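Local coordinates for protein Nrps/pks (Streptomyces albus, PDB 4OPF) that probably acts as a ketosynthase domain of the oxazolomycin assembly line, an "AT-less" type I polyketide synthase, handling the growing acyl chain on a thiolase-type fold, at residues 76-80 with 112-116; 93-98 with 418-424; 246-250 with 405-409; 292-296 with 393-397; 353-359 with 378-384. All blocks are in the same frame, centred on the assembly; numbering follows the deposited sequence.

Contact 1 of 5, residues 76-80 with 112-116; sequences AMDPQ and GGRSR
Gln80 and Arg114 make the tight half of this contact. The carboxamide NE2 of Gln80 donates to Arg114 O at 2.8 Å and, with its other N-H, to Asp78 OD2 at 3.0 Å; both acceptors lie close to the amide plane, so the flat group is held against rotation. Its OE1 accepts from Leu189 N and from a water, which in turn takes the N-H of Arg114. Asp78 is the N-cap of the helix that follows: its carboxylate is swung opposite the backbone N (chi1 179°), and OD1 receives Gln80 N at 2.9 Å from well above the carboxylate plane, while OD2 also binds Tyr138 OH. The other half is loose. Arg116 is exposed and poorly ordered, and as modelled its bent chain lays one guanidinium face over Asp78 CA. Although the guanidinium and carboxylate planes are nearly parallel, Asp78 OD1 stays 4.5 Å from Arg116 NE and well out of the guanidinium plane, so any attraction is probably one of charge alone. The contact joins the start of helix 79-95 to the loop leaving strand 107-112, and helix 138-147 packs on both through Tyr138 and Leu139.

Contact 2 of 5, residues 93-98 with 418-424; sequences CDAGYA and RAPLDRP
The ring of Tyr97 and the guanidinium of Arg418 lie face on face, planes 14° apart and centres 3.7 Å apart, an offset stack with cation-pi character. Tyr97 CE2 sits over the middle of the guanidinium, 3.3 Å from Arg418 CZ, whereas Arg418 NH2 lies over the rim of the ring; Ala95 CB comes up to the ring edge in plane. At the guanidinium edge, also in plane, Arg418 NH2 donates to Gly96 O at 2.8 Å, although it approaches that carbonyl from above its plane. The same NH2 forms a salt bridge with Glu101, and Tyr97 OH bonds Asp243, so both flat groups are fixed at their polar ends as well as by stacking. A bend at chi3 of Arg418 (-126°) turns the group onto the ring after CD has passed over the same face.

Backbone geometry sets the rest. Helix 79-95 ends in a Schellman motif at Gly96, whose positive phi and close neighbours, Ala419 O at 3.3 Å from its CA among them, leave no room for a CB. Cys93 O takes two N-H groups from opposite faces of its plane, Gly96 N at 3.0 Å and Leu421 N at 2.8 Å. Leu421 CD1 then rests 3.6 Å from Ala98 N, and Cys93 SG packs 4.0 Å from Pro424 CD. The segment 418-424, which follows strand 401-408 in the chain, thus runs across the C-terminal end of helix 79-95, beside strand 226-234, whose Leu231 and Lys233 touch Ala95 and Tyr97.

Contact 3 of 5, residues 246-250 with 405-409; sequences HAVLK and AVLAG
Lys250 reaches Ala408 because its chain folds back at chi2 (-74°) and again at chi3, which lays the methylenes beside the alanine: CG and CD of Lys250 are each 3.9 Å from Ala408 CB. The amine then runs on to a salt bridge with Asp8. Leu249 sends its branch the other way: CG lies anti to the backbone N (chi1 174°), and CD1 ends 4.1 Å from Ala405 CB, while Leu249 CB meets Leu407 CD2 at 4.1 Å. The backbone evidence is an antiparallel ladder whose short segments, 247-250 and 405-408, run at 143° to each other, a marked twist. Val248 and Ala408 form a hydrogen-bonded pair, Val248 N to Ala408 O and Ala408 N to Val248 O both at 2.8 Å; Leu249 and Leu407 form the next, non-hydrogen-bonded pair; and Lys250 N gives the third bond, to Val406 O at 2.9 Å. All three donors lie in the plane of the carbonyl they meet. Within the large mixed sheet, strand 247-256 stands between 9-17 and 401-408, and 390-396 lies on the far side of 401-408. The Leu249-Leu407 face looks to helix 338-352, where Leu350 meets Leu407, while Lys250 and Val406 pack on Ala282 of helix 268-282.

Contact 4 of 5, residues 292-296 with 393-397; sequences IETNA and VSSFA
Asn295 reaches across to Phe396 with its whole side chain. OD1 accepts Phe396 N at 2.9 Å in an almost straight bond (174° at the hydrogen), yet the N-H comes from above the amide plane rather than on a lone pair. ND2 donates a hydrogen bond to a water at 3.1 Å, which itself donates to Phe396 O, and Asn295 CB lies 3.7 Å from CD2 of the Phe396 ring. Putting CG anti to the backbone N (chi1 -176°) directs the amide at the strand in this way. With an alanine here, Phe396 N would probably lose its acceptor and the bridging water one of its partners. The neighbouring pair is plain parallel strand: Ser394 N donates to Glu293 O at 3.0 Å, nearly along the C=O axis, and the side chains of Glu293 and Val393 run side by side, Glu293 CG 4.0 Å from Val393 CG1.

A second shell fixes these groups. Glu306 takes the backbone N-H groups of Asn295 and Ala296, one on each carboxylate oxygen, while Lys328 reaches both of their carbonyls. Glu293 is bridged to Lys345, and Ser394 OG binds His404. Ser395 makes weak bonds to Cys160 O and Glu338.

Cys160 falls in the DTACSS sequence that carries the nucleophile in ketosynthases, and Asn295 probably stands where condensing members usually have the first histidine of the Cys-His-His triad. A carboxamide lacks the basic nitrogen of an imidazole and would probably not do its work, which is consistent with a domain that passes on acyl chains without extending them.

Contact 5 of 5, residues 353-359 with 378-384; sequences RAIVPFL and ERALTPW
Ile355 meets three residues of the opposite segment in turn. Its CB lies 3.9 Å from Thr382 OG1; CG2, anti to the backbone N, rests 3.9 Å from Glu378 CB in one of two conformers modelled for Glu378; and CG1 (chi1 -62°) reaches the indole of Trp384, 3.9 Å from its CE3, with the two side chains crossing at about a right angle. The side chain also packs on Met349 and Pro385. A glycine in its place would probably open a gap beside Trp384 and Thr382 and cost the indole CE3 its aliphatic neighbour. The backbone of Ile355 is paired both ways with Thr382: Ile355 N donates to Thr382 O at 2.9 Å and Thr382 N to Ile355 O at 3.0 Å, an antiparallel hydrogen-bonded pair. Trp384 N bonds Arg353 O at one end, from above the carbonyl plane, and Phe358 N bonds Glu378 O at 2.8 Å at the other, a nearly linear bond (171° at the hydrogen). Leu381 CD1 turns to the other side and touches Ala354 CB at 4.0 Å. Arg353, with positive phi, closes helix 338-352 in a Schellman motif, so the two-stranded ribbon of 354-355 and 382-383 starts directly at the helix end. Trp384, its NE1 bonded to Pro388 O, lies back on Met349 and Leu350 of that helix, while Val356 and Leu381 face helix 24-33.

Overall arrangement
Contacts 3 and 4 are successive parts of one sheet: strands 401-408 and 390-396 are neighbours, joined by Val393 N and Ala405 O at 2.9 Å, and the centres of the two contacts are 16 Å apart. Contact 5 lies beside contact 4, nearest atoms about 6 Å apart, with helix 338-352 serving both. Contact 2 meets contact 3 through Asp94 OD2 and His246 NE2 at 2.8 Å and shares helix 79-95 with contact 1, which holds the other end of that helix; centres of contacts 1 and 2 are 26 Å apart. Contact 4 lies beside the probable active-site cysteine, Cys160. Nearest atoms of contacts 1 and 4 are about 8 Å apart; those of contacts 2 and 4 are about 17 Å apart.

Contact 1 of 5, residues 76-80 with 112-116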
# COMPACT_ATOMS: atom_id res chain seq x y z
N ALA A 76 -11.18 -10.21 -22.64
CA ALA A 76 -11.77 -9.14 -21.81
C ALA A 76 -10.84 -8.65 -20.69
O ALA A 76 -11.19 -7.74 -19.97
CB ALA A 76 -13.07 -9.63 -21.20
N MSE A 77 -9.67 -9.25 -20.50
CA MSE A 77 -8.80 -8.81 -19.46
C MSE A 77 -7.83 -7.75 -19.96
O MSE A 77 -7.43 -7.73 -21.13
CB MSE A 77 -7.95 -9.95 -18.92
CG MSE A 77 -8.87 -10.70 -17.94
SE MSE A 77 -8.08 -12.49 -17.75
CE MSE A 77 -6.51 -11.98 -16.69
N ASP A 78 -7.37 -6.94 -19.03
CA ASP A 78 -6.23 -6.07 -19.27
C ASP A 78 -5.01 -6.93 -19.66
O ASP A 78 -4.58 -7.81 -18.90
CB ASP A 78 -5.98 -5.24 -18.00
CG ASP A 78 -4.79 -4.29 -18.10
OD1 ASP A 78 -4.10 -4.22 -19.15
OD2 ASP A 78 -4.54 -3.62 -17.07
N PRO A 79 -4.41 -6.64 -20.82
CA PRO A 79 -3.23 -7.44 -21.17
C PRO A 79 -2.06 -7.34 -20.22
O PRO A 79 -1.23 -8.25 -20.20
CB PRO A 79 -2.85 -6.95 -22.59
CG PRO A 79 -3.75 -5.79 -22.89
CD PRO A 79 -4.94 -5.86 -21.96
N GLN A 80 -1.99 -6.26 -19.43
CA GLN A 80 -0.98 -6.17 -18.38
C GLN A 80 -1.15 -7.31 -17.39
O GLN A 80 -0.17 -7.80 -16.85
CB GLN A 80 -1.06 -4.82 -17.67
CG GLN A 80 -0.84 -3.61 -18.57
CD GLN A 80 -0.90 -2.28 -17.81
OE1 GLN A 80 0.04 -1.51 -17.86
NE2 GLN A 80 -2.04 -2.00 -17.12
N GLY A 112 3.22 -2.62 -8.87
CA GLY A 112 3.19 -1.25 -9.32
C GLY A 112 2.67 -1.22 -10.74
O GLY A 112 3.22 -1.83 -11.63
N GLY A 113 1.59 -0.52 -10.95
CA GLY A 113 0.98 -0.53 -12.24
C GLY A 113 -0.31 0.25 -12.27
O GLY A 113 -0.91 0.55 -11.24
N ARG A 114 -0.70 0.63 -13.47
CA ARG A 114 -1.86 1.47 -13.67
C ARG A 114 -2.95 0.62 -14.27
O ARG A 114 -2.80 0.08 -15.34
CB ARG A 114 -1.53 2.64 -14.62
CG ARG A 114 -2.73 3.56 -14.93
CD ARG A 114 -2.31 4.93 -15.46
NE ARG A 114 -1.55 5.69 -14.43
CZ ARG A 114 -0.22 5.91 -14.41
NH1 ARG A 114 0.59 5.43 -15.37
NH2 ARG A 114 0.33 6.60 -13.41
N SER A 115 -4.03 0.54 -13.55
CA SER A 115 -5.16 -0.28 -13.88
C SER A 115 -5.95 0.47 -14.91
O SER A 115 -5.97 1.69 -14.91
CB SER A 115 -6.01 -0.44 -12.62
OG SER A 115 -5.16 -0.83 -11.53
N ARG A 116 -6.60 -0.26 -15.79
CA ARG A 116 -7.45 0.38 -16.81
C ARG A 116 -8.91 0.03 -16.56
O ARG A 116 -9.32 -0.02 -15.40
CB ARG A 116 -6.96 0.04 -18.23
CG ARG A 116 -6.93 -1.43 -18.63
CD ARG A 116 -8.30 -2.01 -19.03
NE ARG A 116 -8.20 -2.80 -20.28
CZ ARG A 116 -8.99 -3.83 -20.63
NH1 ARG A 116 -8.77 -4.45 -21.78
NH2 ARG A 116 -9.97 -4.26 -19.84
O HOH W 1 0.87 0.11 -15.79

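Contact 2 of 5, residues 93-98 with 418-424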
# COMPACT_ATOMS: atom_id res chain seq x y z
N CYS A 93 9.93 -20.00 -11.64
CA CYS A 93 10.91 -20.84 -12.35
C CYS A 93 12.35 -20.44 -12.02
O CYS A 93 13.18 -21.28 -11.68
CB CYS A 93 10.72 -20.73 -13.86
SG CYS A 93 9.15 -21.54 -14.30
N ASP A 94 12.64 -19.16 -12.12
CA ASP A 94 14.02 -18.69 -11.87
C ASP A 94 14.46 -19.00 -10.43
O ASP A 94 15.62 -19.32 -10.20
CB ASP A 94 14.11 -17.18 -12.09
CG ASP A 94 15.50 -16.62 -11.77
OD1 ASP A 94 16.44 -16.94 -12.52
OD2 ASP A 94 15.64 -15.86 -10.78
N ALA A 95 13.54 -18.88 -9.46
CA ALA A 95 13.80 -19.16 -8.05
C ALA A 95 13.93 -20.65 -7.76
O ALA A 95 14.37 -21.04 -6.68
CB ALA A 95 12.68 -18.61 -7.16
N GLY A 96 13.50 -21.47 -8.70
CA GLY A 96 13.54 -22.90 -8.56
C GLY A 96 12.32 -23.48 -7.88
O GLY A 96 12.40 -24.62 -7.42
N TYR A 97 11.19 -22.78 -7.85
CA TYR A 97 9.96 -23.30 -7.20
C TYR A 97 8.92 -23.57 -8.29
O TYR A 97 8.69 -22.72 -9.14
CB TYR A 97 9.35 -22.30 -6.18
CG TYR A 97 10.13 -22.19 -4.92
CD1 TYR A 97 11.15 -21.27 -4.80
CD2 TYR A 97 9.88 -23.05 -3.86
CE1 TYR A 97 11.91 -21.19 -3.63
CE2 TYR A 97 10.61 -22.98 -2.68
CZ TYR A 97 11.64 -22.07 -2.57
OH TYR A 97 12.38 -22.01 -1.42
N ALA A 98 8.28 -24.72 -8.24
CA ALA A 98 7.11 -24.97 -9.09
C ALA A 98 5.92 -24.31 -8.38
O ALA A 98 5.92 -24.18 -7.17
CB ALA A 98 6.88 -26.49 -9.26
N ARG A 418 19.57 -24.24 -4.91
CA ARG A 418 18.32 -24.66 -5.50
C ARG A 418 18.56 -24.23 -6.95
O ARG A 418 19.18 -23.21 -7.19
CB ARG A 418 17.14 -23.87 -4.95
CG ARG A 418 15.79 -24.55 -5.03
CD ARG A 418 14.71 -23.74 -4.33
NE ARG A 418 13.97 -24.51 -3.34
CZ ARG A 418 12.86 -25.23 -3.55
NH1 ARG A 418 12.30 -25.86 -2.53
NH2 ARG A 418 12.26 -25.35 -4.73
N ALA A 419 18.12 -25.01 -7.91
CA ALA A 419 18.45 -24.73 -9.30
C ALA A 419 17.23 -24.13 -9.97
O ALA A 419 16.12 -24.54 -9.68
CB ALA A 419 18.82 -26.03 -10.00
N PRO A 420 17.43 -23.22 -10.92
CA PRO A 420 16.30 -22.72 -11.68
C PRO A 420 15.55 -23.83 -12.45
O PRO A 420 16.17 -24.75 -12.91
CB PRO A 420 16.93 -21.71 -12.64
CG PRO A 420 18.38 -22.08 -12.74
CD PRO A 420 18.73 -22.83 -11.50
N LEU A 421 14.23 -23.75 -12.55
CA LEU A 421 13.50 -24.66 -13.40
C LEU A 421 13.49 -24.07 -14.79
O LEU A 421 13.51 -22.85 -14.94
CB LEU A 421 12.08 -24.87 -12.89
CG LEU A 421 12.02 -25.31 -11.43
CD1 LEU A 421 10.59 -25.45 -10.93
CD2 LEU A 421 12.70 -26.66 -11.29
N ASP A 422 13.43 -24.92 -15.80
CA ASP A 422 13.05 -24.48 -17.15
C ASP A 422 11.65 -23.78 -17.20
O ASP A 422 10.69 -24.23 -16.58
CB ASP A 422 12.96 -25.70 -18.10
CG ASP A 422 14.34 -26.28 -18.48
OD1 ASP A 422 15.36 -25.55 -18.50
OD2 ASP A 422 14.36 -27.50 -18.79
N ARG A 423 11.56 -22.72 -17.99
CA ARG A 423 10.29 -22.09 -18.28
C ARG A 423 9.44 -23.06 -19.08
O ARG A 423 9.90 -23.62 -20.01
CB ARG A 423 10.51 -20.86 -19.13
CG ARG A 423 11.18 -19.72 -18.42
CD ARG A 423 11.60 -18.67 -19.46
NE ARG A 423 11.82 -17.43 -18.79
CZ ARG A 423 11.61 -16.21 -19.29
NH1 ARG A 423 11.15 -16.06 -20.56
NH2 ARG A 423 11.87 -15.14 -18.50
N PRO A 424 8.19 -23.26 -18.71
CA PRO A 424 7.39 -24.09 -19.64
C PRO A 424 7.25 -23.44 -21.01
O PRO A 424 7.35 -22.21 -21.14
CB PRO A 424 6.03 -24.17 -18.97
CG PRO A 424 5.97 -22.96 -18.12
CD PRO A 424 7.37 -22.68 -17.64
O HOH W 2 14.63 -26.39 -7.86

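Contact 3 of 5, residues 246-250 with 405-409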
# COMPACT_ATOMS: atom_id res chain seq x y z
N HIS A 246 20.18 -13.70 -5.41
CA HIS A 246 20.73 -12.83 -6.43
C HIS A 246 21.29 -11.52 -5.89
O HIS A 246 22.23 -10.98 -6.44
CB HIS A 246 19.63 -12.44 -7.40
CG HIS A 246 19.07 -13.59 -8.19
ND1 HIS A 246 19.85 -14.50 -8.83
CD2 HIS A 246 17.79 -13.96 -8.43
CE1 HIS A 246 19.09 -15.38 -9.45
NE2 HIS A 246 17.83 -15.05 -9.25
N ALA A 247 20.65 -11.00 -4.87
CA ALA A 247 21.11 -9.81 -4.19
C ALA A 247 20.31 -9.68 -2.91
O ALA A 247 19.35 -10.42 -2.68
CB ALA A 247 20.97 -8.58 -5.07
N VAL A 248 20.70 -8.74 -2.08
CA VAL A 248 20.04 -8.46 -0.85
C VAL A 248 19.56 -7.00 -0.84
O VAL A 248 20.35 -6.05 -1.04
CB VAL A 248 21.01 -8.70 0.33
CG1 VAL A 248 20.38 -8.37 1.67
CG2 VAL A 248 21.43 -10.15 0.33
N LEU A 249 18.28 -6.82 -0.52
CA LEU A 249 17.73 -5.49 -0.24
C LEU A 249 18.03 -5.13 1.20
O LEU A 249 17.60 -5.84 2.12
CB LEU A 249 16.24 -5.43 -0.50
CG LEU A 249 15.52 -4.14 -0.10
CD1 LEU A 249 15.89 -3.02 -1.02
CD2 LEU A 249 14.03 -4.39 -0.19
N LYS A 250 18.77 -4.04 1.40
CA LYS A 250 19.27 -3.69 2.72
C LYS A 250 18.38 -2.63 3.33
O LYS A 250 18.22 -2.62 4.51
CB LYS A 250 20.68 -3.09 2.66
CG LYS A 250 21.72 -3.95 2.02
CD LYS A 250 22.11 -5.06 2.90
CE LYS A 250 23.10 -4.52 3.92
NZ LYS A 250 23.07 -5.54 5.00
N ALA A 405 16.16 2.86 -2.79
CA ALA A 405 16.46 1.54 -2.27
C ALA A 405 17.97 1.32 -2.33
O ALA A 405 18.62 1.74 -3.31
CB ALA A 405 15.74 0.49 -3.08
N VAL A 406 18.48 0.61 -1.34
CA VAL A 406 19.89 0.22 -1.23
C VAL A 406 19.98 -1.30 -1.27
O VAL A 406 19.34 -1.98 -0.49
CB VAL A 406 20.50 0.76 0.08
CG1 VAL A 406 21.95 0.34 0.22
CG2 VAL A 406 20.43 2.27 0.10
N LEU A 407 20.80 -1.82 -2.19
CA LEU A 407 20.99 -3.23 -2.44
C LEU A 407 22.48 -3.66 -2.37
O LEU A 407 23.38 -2.84 -2.65
CB LEU A 407 20.45 -3.51 -3.81
CG LEU A 407 18.96 -3.25 -3.98
CD1 LEU A 407 18.70 -2.58 -5.29
CD2 LEU A 407 18.27 -4.60 -3.96
N ALA A 408 22.72 -4.92 -1.96
CA ALA A 408 24.03 -5.48 -1.75
C ALA A 408 24.15 -6.76 -2.55
O ALA A 408 23.15 -7.51 -2.71
CB ALA A 408 24.29 -5.77 -0.27
N GLY A 409 25.36 -7.02 -3.02
CA GLY A 409 25.68 -8.28 -3.65
C GLY A 409 25.75 -9.37 -2.59
O GLY A 409 25.91 -9.07 -1.42

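Contact 4 of 5, residues 292-296 with 393-397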
# COMPACT_ATOMS: atom_id res chain seq x y z
N ILE A 292 24.83 4.30 -8.24
CA ILE A 292 23.45 4.72 -8.11
C ILE A 292 22.79 4.73 -9.51
O ILE A 292 23.25 5.43 -10.42
CB ILE A 292 23.37 6.10 -7.52
CG1 ILE A 292 24.10 6.10 -6.16
CG2 ILE A 292 21.95 6.57 -7.35
CD1 ILE A 292 24.10 7.42 -5.51
N GLU A 293 21.74 3.94 -9.65
CA GLU A 293 20.78 4.08 -10.73
C GLU A 293 19.87 5.28 -10.37
O GLU A 293 18.98 5.20 -9.54
CB GLU A 293 19.99 2.79 -10.89
CG GLU A 293 18.75 2.86 -11.82
CD GLU A 293 19.07 2.92 -13.31
OE1 GLU A 293 20.28 2.70 -13.66
OE2 GLU A 293 18.11 3.20 -14.14
N THR A 294 20.09 6.38 -11.07
CA THR A 294 19.53 7.66 -10.77
C THR A 294 18.08 7.73 -11.26
O THR A 294 17.65 6.97 -12.11
CB THR A 294 20.31 8.80 -11.48
OG1 THR A 294 20.26 8.61 -12.91
CG2 THR A 294 21.75 8.83 -11.04
N ASN A 295 17.35 8.72 -10.76
CA ASN A 295 16.03 9.03 -11.24
C ASN A 295 16.01 9.46 -12.68
O ASN A 295 15.19 9.00 -13.46
CB ASN A 295 15.42 10.12 -10.41
CG ASN A 295 14.00 10.40 -10.82
OD1 ASN A 295 13.19 9.49 -10.89
ND2 ASN A 295 13.71 11.63 -11.17
N ALA A 296 16.92 10.35 -13.03
CA ALA A 296 17.14 10.71 -14.41
C ALA A 296 15.90 11.25 -15.08
O ALA A 296 15.39 10.70 -16.04
CB ALA A 296 17.71 9.51 -15.18
N VAL A 393 19.06 2.74 -5.96
CA VAL A 393 18.12 3.01 -7.02
C VAL A 393 17.15 4.05 -6.53
O VAL A 393 16.61 3.94 -5.47
CB VAL A 393 17.32 1.78 -7.41
CG1 VAL A 393 16.46 2.09 -8.64
CG2 VAL A 393 18.22 0.64 -7.79
N SER A 394 16.91 5.07 -7.34
CA SER A 394 16.03 6.14 -7.00
C SER A 394 14.90 6.22 -7.96
O SER A 394 15.07 6.02 -9.16
CB SER A 394 16.78 7.45 -7.13
OG SER A 394 17.72 7.56 -6.08
N SER A 395 13.75 6.64 -7.45
CA SER A 395 12.65 7.03 -8.30
C SER A 395 11.87 8.16 -7.68
O SER A 395 11.30 7.99 -6.62
CB SER A 395 11.74 5.80 -8.50
OG SER A 395 10.77 6.10 -9.47
N PHE A 396 11.85 9.33 -8.33
CA PHE A 396 11.27 10.53 -7.80
C PHE A 396 10.21 10.94 -8.82
O PHE A 396 10.53 11.36 -9.91
CB PHE A 396 12.28 11.62 -7.68
CG PHE A 396 13.54 11.28 -6.92
CD1 PHE A 396 13.56 10.38 -5.88
CD2 PHE A 396 14.69 11.93 -7.23
CE1 PHE A 396 14.72 10.15 -5.16
CE2 PHE A 396 15.84 11.69 -6.55
CZ PHE A 396 15.88 10.80 -5.52
N ALA A 397 8.95 10.75 -8.49
CA ALA A 397 7.85 10.93 -9.41
C ALA A 397 7.31 12.33 -9.35
O ALA A 397 7.25 12.92 -8.30
CB ALA A 397 6.76 9.94 -9.06
O HOH W 3 10.91 12.45 -12.26

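Contact 5 of 5, residues 353-359 with 378-384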
# COMPACT_ATOMS: atom_id res chain seq x y z
N ARG A 353 28.91 -8.64 -10.88
CA ARG A 353 30.01 -7.77 -10.43
C ARG A 353 30.56 -6.91 -11.55
O ARG A 353 31.75 -6.94 -11.85
CB ARG A 353 31.12 -8.61 -9.78
CG ARG A 353 30.59 -9.42 -8.62
CD ARG A 353 31.56 -10.44 -8.06
NE ARG A 353 30.84 -11.23 -7.06
CZ ARG A 353 31.37 -12.15 -6.25
NH1 ARG A 353 32.67 -12.43 -6.29
NH2 ARG A 353 30.58 -12.80 -5.37
N ALA A 354 29.70 -6.14 -12.18
CA ALA A 354 30.14 -5.28 -13.23
C ALA A 354 29.30 -4.04 -13.28
O ALA A 354 28.11 -4.05 -12.92
CB ALA A 354 30.09 -6.00 -14.58
N ILE A 355 29.92 -2.98 -13.77
CA ILE A 355 29.22 -1.74 -14.04
C ILE A 355 29.02 -1.63 -15.53
O ILE A 355 29.94 -1.80 -16.28
CB ILE A 355 30.01 -0.56 -13.49
CG1 ILE A 355 30.09 -0.76 -11.97
CG2 ILE A 355 29.27 0.73 -13.85
CD1 ILE A 355 30.45 0.46 -11.19
N VAL A 356 27.78 -1.38 -15.94
CA VAL A 356 27.45 -1.21 -17.32
C VAL A 356 27.64 0.23 -17.80
O VAL A 356 27.69 1.17 -17.01
CB VAL A 356 26.04 -1.64 -17.59
CG1 VAL A 356 25.87 -3.06 -17.12
CG2 VAL A 356 25.03 -0.71 -16.93
N PRO A 357 27.77 0.39 -19.12
CA PRO A 357 27.96 1.74 -19.65
C PRO A 357 26.75 2.63 -19.41
O PRO A 357 25.61 2.17 -19.46
CB PRO A 357 28.11 1.54 -21.16
CG PRO A 357 28.19 0.10 -21.40
CD PRO A 357 27.97 -0.65 -20.12
N PHE A 358 27.01 3.89 -19.20
CA PHE A 358 26.01 4.92 -19.28
C PHE A 358 26.03 5.56 -20.67
O PHE A 358 27.10 5.95 -21.16
CB PHE A 358 26.26 5.96 -18.23
CG PHE A 358 25.34 7.12 -18.29
CD1 PHE A 358 24.00 6.97 -18.05
CD2 PHE A 358 25.81 8.38 -18.62
CE1 PHE A 358 23.13 8.05 -18.10
CE2 PHE A 358 24.96 9.47 -18.65
CZ PHE A 358 23.61 9.31 -18.40
N LEU A 359 24.86 5.69 -21.29
CA LEU A 359 24.77 6.18 -22.66
C LEU A 359 24.77 7.71 -22.84
O LEU A 359 25.47 8.23 -23.69
CB LEU A 359 23.58 5.52 -23.38
CG LEU A 359 23.86 4.16 -24.02
CD1 LEU A 359 24.41 3.17 -23.00
CD2 LEU A 359 22.58 3.58 -24.62
N GLU A 378 30.31 5.91 -15.96
CA GLU A 378 31.10 4.93 -16.65
C GLU A 378 30.67 4.84 -18.12
O GLU A 378 29.49 4.83 -18.43
CB GLU A 378 30.93 3.57 -15.98
CG GLU A 378 31.89 2.49 -16.45
CD GLU A 378 33.33 2.97 -16.70
OE1 GLU A 378 34.05 3.29 -15.73
OE2 GLU A 378 33.75 3.01 -17.87
N ARG A 379 31.62 4.80 -19.02
CA ARG A 379 31.32 4.70 -20.42
C ARG A 379 31.53 3.27 -20.93
O ARG A 379 31.08 2.95 -22.02
CB ARG A 379 32.21 5.64 -21.19
CG ARG A 379 32.16 7.11 -20.76
CD ARG A 379 30.91 7.78 -21.34
NE ARG A 379 30.52 9.01 -20.63
CZ ARG A 379 29.34 9.62 -20.74
NH1 ARG A 379 28.37 9.14 -21.53
NH2 ARG A 379 29.13 10.73 -20.04
N ALA A 380 32.21 2.41 -20.18
CA ALA A 380 32.47 1.05 -20.64
C ALA A 380 31.85 0.02 -19.70
O ALA A 380 31.50 0.35 -18.59
CB ALA A 380 33.96 0.82 -20.72
N LEU A 381 31.75 -1.22 -20.14
CA LEU A 381 31.55 -2.33 -19.24
C LEU A 381 32.81 -2.56 -18.42
O LEU A 381 33.81 -2.90 -18.96
CB LEU A 381 31.28 -3.61 -20.02
CG LEU A 381 30.90 -4.85 -19.17
CD1 LEU A 381 29.63 -4.65 -18.35
CD2 LEU A 381 30.77 -6.05 -20.11
N THR A 382 32.76 -2.44 -17.11
CA THR A 382 33.97 -2.61 -16.35
C THR A 382 33.70 -3.56 -15.21
O THR A 382 32.59 -3.63 -14.72
CB THR A 382 34.45 -1.28 -15.70
OG1 THR A 382 33.71 -1.06 -14.51
CG2 THR A 382 34.19 -0.10 -16.59
N PRO A 383 34.73 -4.30 -14.80
CA PRO A 383 34.56 -5.11 -13.60
C PRO A 383 34.31 -4.19 -12.43
O PRO A 383 34.61 -3.00 -12.49
CB PRO A 383 35.90 -5.88 -13.48
CG PRO A 383 36.83 -5.26 -14.47
CD PRO A 383 35.98 -4.63 -15.52
N TRP A 384 33.72 -4.72 -11.38
CA TRP A 384 33.37 -3.89 -10.26
C TRP A 384 34.67 -3.25 -9.78
O TRP A 384 35.68 -3.89 -9.73
CB TRP A 384 32.68 -4.70 -9.14
CG TRP A 384 31.83 -3.87 -8.17
CD1 TRP A 384 32.22 -3.40 -6.98
CD2 TRP A 384 30.47 -3.42 -8.36
NE1 TRP A 384 31.21 -2.70 -6.40
CE2 TRP A 384 30.13 -2.70 -7.23
CE3 TRP A 384 29.51 -3.60 -9.35
CZ2 TRP A 384 28.90 -2.12 -7.06
CZ3 TRP A 384 28.26 -3.03 -9.18
CH2 TRP A 384 27.97 -2.31 -8.03